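Local coordinates for protein probable tRNA pseudouridine synthase D (Methanosarcina mazei, PDB 1Z2Z) that probably catalyses the isomerisation of uridine 13 to pseudouridine in transfer RNAs, as a member of the TruD family of pseudouridine synthases, at residues A[53-59]-A[111-115]; A[342-348]-A[368-372]. All coordinates share one frame; numbering follows the deposited sequence.

How the contacts relate
The two contacts belong to different parts of the TruD architecture and do not touch: their centres are 47 Å apart and their nearest atoms about 34 Å, and the contacts lie on opposite sides of the centre of the chain. Contact 1 pairs two strands of the large mixed sheet, consistent with the catalytic domain shared by pseudouridine synthases. Here the side chain of K56 comes to about 6 Å from that of D86, the predicted nucleophile. Contact 2 joins two loops that precede and follow helix 352-363 in sequence, within the TRUD region inserted into that domain, away from the predicted active site. Contact 1 combines backbone pairing with ion pairs, whereas contact 2 is held across its segments by apolar and ring contacts.

Contact 1 of 2, residues A[53-59]-A[111-115]; sequences ELTKRDW and KDIEL
K111 receives the indole of W59 through its backbone carbonyl: NE1 of W59 donates to O of K111 at 2.7 Å, with an N-H...O angle of 159° and the oxygen lying practically in the ring plane. At D112 the carbonyl takes the backbone N of R57 (2.9 Å from R57 N to D112 O), while the carboxylate carries a small charge network. NH2 of R57 makes a weak salt bridge to OD2 of D112 at 3.4 Å, guanidinium and carboxylate planes being turned 43° apart. NZ of K111 meets the same OD2 of D112, also weakly, at 3.3 Å. The stronger partner of the guanidinium is E31, which binds R57 NE. I113 then begins the antiparallel pairing of strands 49-57 and 113-121; strand 49-57 also pairs antiparallel with strand 90-98 in the mixed sheet of the pseudouridine synthase fold. CG1 of I113 lies beside its own backbone N (chi1 -66°), and this carries CD1 over the W59 indole, 3.3 Å from the centroid of the five-membered ring in a CH-pi contact. Replacing W59 by an alanine would probably leave the K111 carbonyl without its side-chain donor and the I113 CD1 methyl without the ring beneath it. CD1 of I113 also touches CB of K56, whose ammonium turns away to T91. Helix 61-72 covers this side of the sheet, L64 packing on L54, W59 and I113. E114 forms the hydrogen-bonded pair with T55: T55 N reaches E114 O at 3.0 Å and E114 N reaches T55 O at 2.8 Å, while their side chains run side by side, CB against CB, on the other face. L115 returns to the side of I113, where its CD2 meets CD1 of L54 at 3.9 Å, the two leucines pointing the same way.

Contact 2 of 2, residues A[342-348]-A[368-372]; sequences PGYNTEF and LEGFN
The backbone N of G343 donates to OG1 of T346 at 2.8 Å, a bond within the first loop; G343 lies against F371, and T346 next to L368. F371 offers one ring face to this loop: CA of G343 sits over it in a CH-pi contact, 3.9 Å from the ring centroid, and the carbonyl oxygen of P342 lies over the same face, offset toward the rim. CB of P342 reaches CE1 of F371 at 3.8 Å. Helix 263-287 packs against these two residues as well, V270, Y273 and Q274 touching F371 and I277 touching P342. L368 fills the other end of the contact. With CG anti to its carbonyl carbon (chi1 -64°), its methyls extend to F348, which comes from the opposite direction and presents its ring edge, CZ, to CD2 of L368. Within the second segment, N of F371 bonds back to O of L368 at 3.2 Å. The Y344 ring meets O of F371 at its edge. With no hydrogen bond joining the segments, the two loops are held mainly by apolar and CH-pi contacts, while the polar bonds named lie within each loop.

Contact 1 of 2, residues A[53-59]-A[111-115]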
# COMPACT_ATOMS: atom_id res chain seq x y z
N GLU A 53 7.63 -24.65 2.35
CA GLU A 53 8.15 -23.35 2.75
C GLU A 53 9.09 -22.95 1.64
O GLU A 53 10.07 -23.63 1.37
CB GLU A 53 8.92 -23.46 4.05
CG GLU A 53 9.44 -22.14 4.54
CD GLU A 53 10.38 -22.30 5.70
OE1 GLU A 53 11.61 -22.18 5.49
OE2 GLU A 53 9.90 -22.57 6.83
N LEU A 54 8.77 -21.84 0.98
CA LEU A 54 9.55 -21.33 -0.12
C LEU A 54 10.51 -20.23 0.34
O LEU A 54 10.09 -19.27 0.99
CB LEU A 54 8.60 -20.78 -1.18
CG LEU A 54 9.16 -19.98 -2.36
CD1 LEU A 54 10.23 -20.79 -3.07
CD2 LEU A 54 8.01 -19.61 -3.31
N THR A 55 11.79 -20.37 0.02
CA THR A 55 12.78 -19.37 0.39
C THR A 55 13.41 -19.00 -0.92
O THR A 55 13.96 -19.86 -1.60
CB THR A 55 13.85 -19.92 1.33
OG1 THR A 55 13.22 -20.55 2.46
CG2 THR A 55 14.74 -18.78 1.82
N LYS A 56 13.31 -17.74 -1.29
CA LYS A 56 13.85 -17.31 -2.56
C LYS A 56 14.75 -16.09 -2.44
O LYS A 56 14.57 -15.24 -1.57
CB LYS A 56 12.71 -17.06 -3.55
CG LYS A 56 11.79 -15.89 -3.22
CD LYS A 56 10.60 -15.87 -4.16
CE LYS A 56 10.16 -14.45 -4.44
NZ LYS A 56 10.17 -13.65 -3.19
N ARG A 57 15.74 -16.02 -3.32
CA ARG A 57 16.67 -14.93 -3.30
C ARG A 57 16.66 -14.23 -4.64
O ARG A 57 17.02 -14.81 -5.67
CB ARG A 57 18.07 -15.46 -3.00
CG ARG A 57 19.14 -14.40 -2.99
CD ARG A 57 20.50 -14.94 -2.53
NE ARG A 57 21.50 -13.87 -2.45
CZ ARG A 57 21.95 -13.16 -3.49
NH1 ARG A 57 22.85 -12.21 -3.30
NH2 ARG A 57 21.52 -13.42 -4.73
N ASP A 58 16.23 -12.98 -4.63
CA ASP A 58 16.18 -12.19 -5.85
C ASP A 58 15.38 -12.86 -6.98
O ASP A 58 15.75 -12.79 -8.15
CB ASP A 58 17.60 -11.91 -6.32
CG ASP A 58 17.64 -10.89 -7.41
OD1 ASP A 58 18.67 -10.79 -8.12
OD2 ASP A 58 16.62 -10.17 -7.57
N TRP A 59 14.27 -13.51 -6.61
CA TRP A 59 13.40 -14.18 -7.57
C TRP A 59 12.04 -13.50 -7.62
O TRP A 59 11.56 -12.97 -6.62
CB TRP A 59 13.16 -15.63 -7.19
CG TRP A 59 14.13 -16.63 -7.70
CD1 TRP A 59 15.32 -16.99 -7.13
CD2 TRP A 59 13.94 -17.52 -8.81
NE1 TRP A 59 15.86 -18.06 -7.80
CE2 TRP A 59 15.05 -18.40 -8.83
CE3 TRP A 59 12.94 -17.66 -9.78
CZ2 TRP A 59 15.17 -19.42 -9.78
CZ3 TRP A 59 13.06 -18.67 -10.72
CH2 TRP A 59 14.18 -19.53 -10.72
N LYS A 111 18.62 -22.48 -8.40
CA LYS A 111 19.58 -21.54 -7.87
C LYS A 111 18.91 -20.41 -7.10
O LYS A 111 18.06 -19.69 -7.64
CB LYS A 111 20.45 -20.97 -8.99
CG LYS A 111 21.69 -20.23 -8.50
CD LYS A 111 22.37 -19.44 -9.61
CE LYS A 111 23.52 -18.57 -9.09
NZ LYS A 111 23.10 -17.36 -8.30
N ASP A 112 19.31 -20.25 -5.85
CA ASP A 112 18.78 -19.22 -4.97
C ASP A 112 17.33 -19.51 -4.60
O ASP A 112 16.50 -18.61 -4.47
CB ASP A 112 18.91 -17.83 -5.63
CG ASP A 112 20.35 -17.29 -5.57
OD1 ASP A 112 21.16 -17.80 -4.76
OD2 ASP A 112 20.67 -16.33 -6.33
N ILE A 113 17.04 -20.79 -4.41
CA ILE A 113 15.71 -21.23 -4.04
C ILE A 113 15.90 -22.38 -3.11
O ILE A 113 16.74 -23.24 -3.34
CB ILE A 113 14.93 -21.71 -5.25
CG1 ILE A 113 14.69 -20.53 -6.20
CG2 ILE A 113 13.64 -22.39 -4.81
CD1 ILE A 113 13.75 -19.48 -5.65
N GLU A 114 15.12 -22.41 -2.05
CA GLU A 114 15.21 -23.46 -1.08
C GLU A 114 13.78 -23.92 -0.86
O GLU A 114 12.89 -23.10 -0.67
CB GLU A 114 15.82 -22.89 0.19
CG GLU A 114 16.35 -23.90 1.16
CD GLU A 114 17.55 -23.38 1.93
OE1 GLU A 114 17.36 -22.51 2.81
OE2 GLU A 114 18.68 -23.84 1.64
N LEU A 115 13.56 -25.23 -0.93
CA LEU A 115 12.24 -25.81 -0.75
C LEU A 115 12.23 -26.76 0.44
O LEU A 115 13.04 -27.68 0.51
CB LEU A 115 11.84 -26.58 -2.01
CG LEU A 115 11.61 -25.80 -3.30
CD1 LEU A 115 11.18 -26.76 -4.39
CD2 LEU A 115 10.53 -24.72 -3.11

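Contact 2 of 2, residues A[342-348]-A[368-372]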
# COMPACT_ATOMS: atom_id res chain seq x y z
N PRO A 342 -14.11 10.14 2.72
CA PRO A 342 -15.26 10.82 2.11
C PRO A 342 -16.04 10.07 1.03
O PRO A 342 -15.46 9.44 0.14
CB PRO A 342 -14.65 12.13 1.60
CG PRO A 342 -13.15 11.84 1.54
CD PRO A 342 -12.96 11.05 2.80
N GLY A 343 -17.37 10.15 1.12
CA GLY A 343 -18.27 9.52 0.17
C GLY A 343 -19.61 10.24 0.24
O GLY A 343 -19.65 11.46 0.18
N TYR A 344 -20.71 9.50 0.36
CA TYR A 344 -22.00 10.17 0.47
C TYR A 344 -22.75 9.62 1.67
O TYR A 344 -23.94 9.88 1.85
CB TYR A 344 -22.82 9.96 -0.81
CG TYR A 344 -23.29 8.55 -1.06
CD1 TYR A 344 -24.21 7.94 -0.21
CD2 TYR A 344 -22.87 7.84 -2.18
CE1 TYR A 344 -24.69 6.66 -0.46
CE2 TYR A 344 -23.35 6.56 -2.44
CZ TYR A 344 -24.26 5.98 -1.58
OH TYR A 344 -24.77 4.73 -1.84
N ASN A 345 -22.03 8.86 2.49
CA ASN A 345 -22.58 8.22 3.68
C ASN A 345 -21.55 8.41 4.78
O ASN A 345 -21.43 7.60 5.71
CB ASN A 345 -22.80 6.72 3.36
CG ASN A 345 -23.48 5.94 4.49
OD1 ASN A 345 -22.86 5.62 5.51
ND2 ASN A 345 -24.76 5.63 4.30
N THR A 346 -20.80 9.51 4.68
CA THR A 346 -19.75 9.82 5.65
C THR A 346 -20.31 10.56 6.84
O THR A 346 -21.19 11.40 6.70
CB THR A 346 -18.64 10.70 5.04
OG1 THR A 346 -18.23 10.16 3.77
CG2 THR A 346 -17.44 10.77 5.99
N GLU A 347 -19.76 10.25 8.01
CA GLU A 347 -20.17 10.88 9.25
C GLU A 347 -18.99 11.65 9.83
O GLU A 347 -18.16 11.08 10.53
CB GLU A 347 -20.60 9.81 10.25
CG GLU A 347 -21.07 10.34 11.59
CD GLU A 347 -21.06 9.26 12.66
OE1 GLU A 347 -21.53 8.14 12.38
OE2 GLU A 347 -20.58 9.53 13.79
N PHE A 348 -18.91 12.94 9.52
CA PHE A 348 -17.82 13.76 10.04
C PHE A 348 -17.79 13.65 11.56
O PHE A 348 -18.82 13.41 12.18
CB PHE A 348 -18.02 15.23 9.63
CG PHE A 348 -18.27 15.42 8.17
CD1 PHE A 348 -17.77 14.51 7.23
CD2 PHE A 348 -18.99 16.53 7.71
CE1 PHE A 348 -18.00 14.70 5.86
CE2 PHE A 348 -19.22 16.73 6.35
CZ PHE A 348 -18.73 15.81 5.42
N LEU A 368 -19.75 16.15 -0.60
CA LEU A 368 -20.26 14.81 -0.30
C LEU A 368 -21.30 14.36 -1.34
O LEU A 368 -21.37 13.19 -1.70
CB LEU A 368 -20.89 14.77 1.10
CG LEU A 368 -20.01 15.02 2.34
CD1 LEU A 368 -18.98 13.91 2.48
CD2 LEU A 368 -19.33 16.38 2.23
N GLU A 369 -22.10 15.32 -1.81
CA GLU A 369 -23.14 15.07 -2.80
C GLU A 369 -22.50 14.79 -4.15
O GLU A 369 -23.18 14.43 -5.11
CB GLU A 369 -24.04 16.31 -2.91
CG GLU A 369 -24.44 16.87 -1.55
CD GLU A 369 -24.77 18.35 -1.59
OE1 GLU A 369 -23.92 19.14 -2.06
OE2 GLU A 369 -25.88 18.73 -1.14
N GLY A 370 -21.19 14.97 -4.21
CA GLY A 370 -20.46 14.74 -5.44
C GLY A 370 -19.98 13.31 -5.62
O GLY A 370 -19.69 12.90 -6.74
N PHE A 371 -19.90 12.56 -4.52
CA PHE A 371 -19.46 11.17 -4.57
C PHE A 371 -20.52 10.22 -5.10
O PHE A 371 -20.54 9.04 -4.77
CB PHE A 371 -18.99 10.67 -3.20
CG PHE A 371 -17.54 10.93 -2.92
CD1 PHE A 371 -17.13 12.08 -2.26
CD2 PHE A 371 -16.57 10.01 -3.32
CE1 PHE A 371 -15.78 12.33 -2.01
CE2 PHE A 371 -15.22 10.24 -3.08
CZ PHE A 371 -14.82 11.40 -2.42
N ASN A 372 -21.42 10.76 -5.91
CA ASN A 372 -22.48 9.97 -6.51
C ASN A 372 -22.46 10.19 -8.01
O ASN A 372 -23.32 10.87 -8.57
CB ASN A 372 -23.84 10.36 -5.92
CG ASN A 372 -24.01 9.87 -4.49
OD1 ASN A 372 -23.31 10.32 -3.58
ND2 ASN A 372 -24.94 8.94 -4.29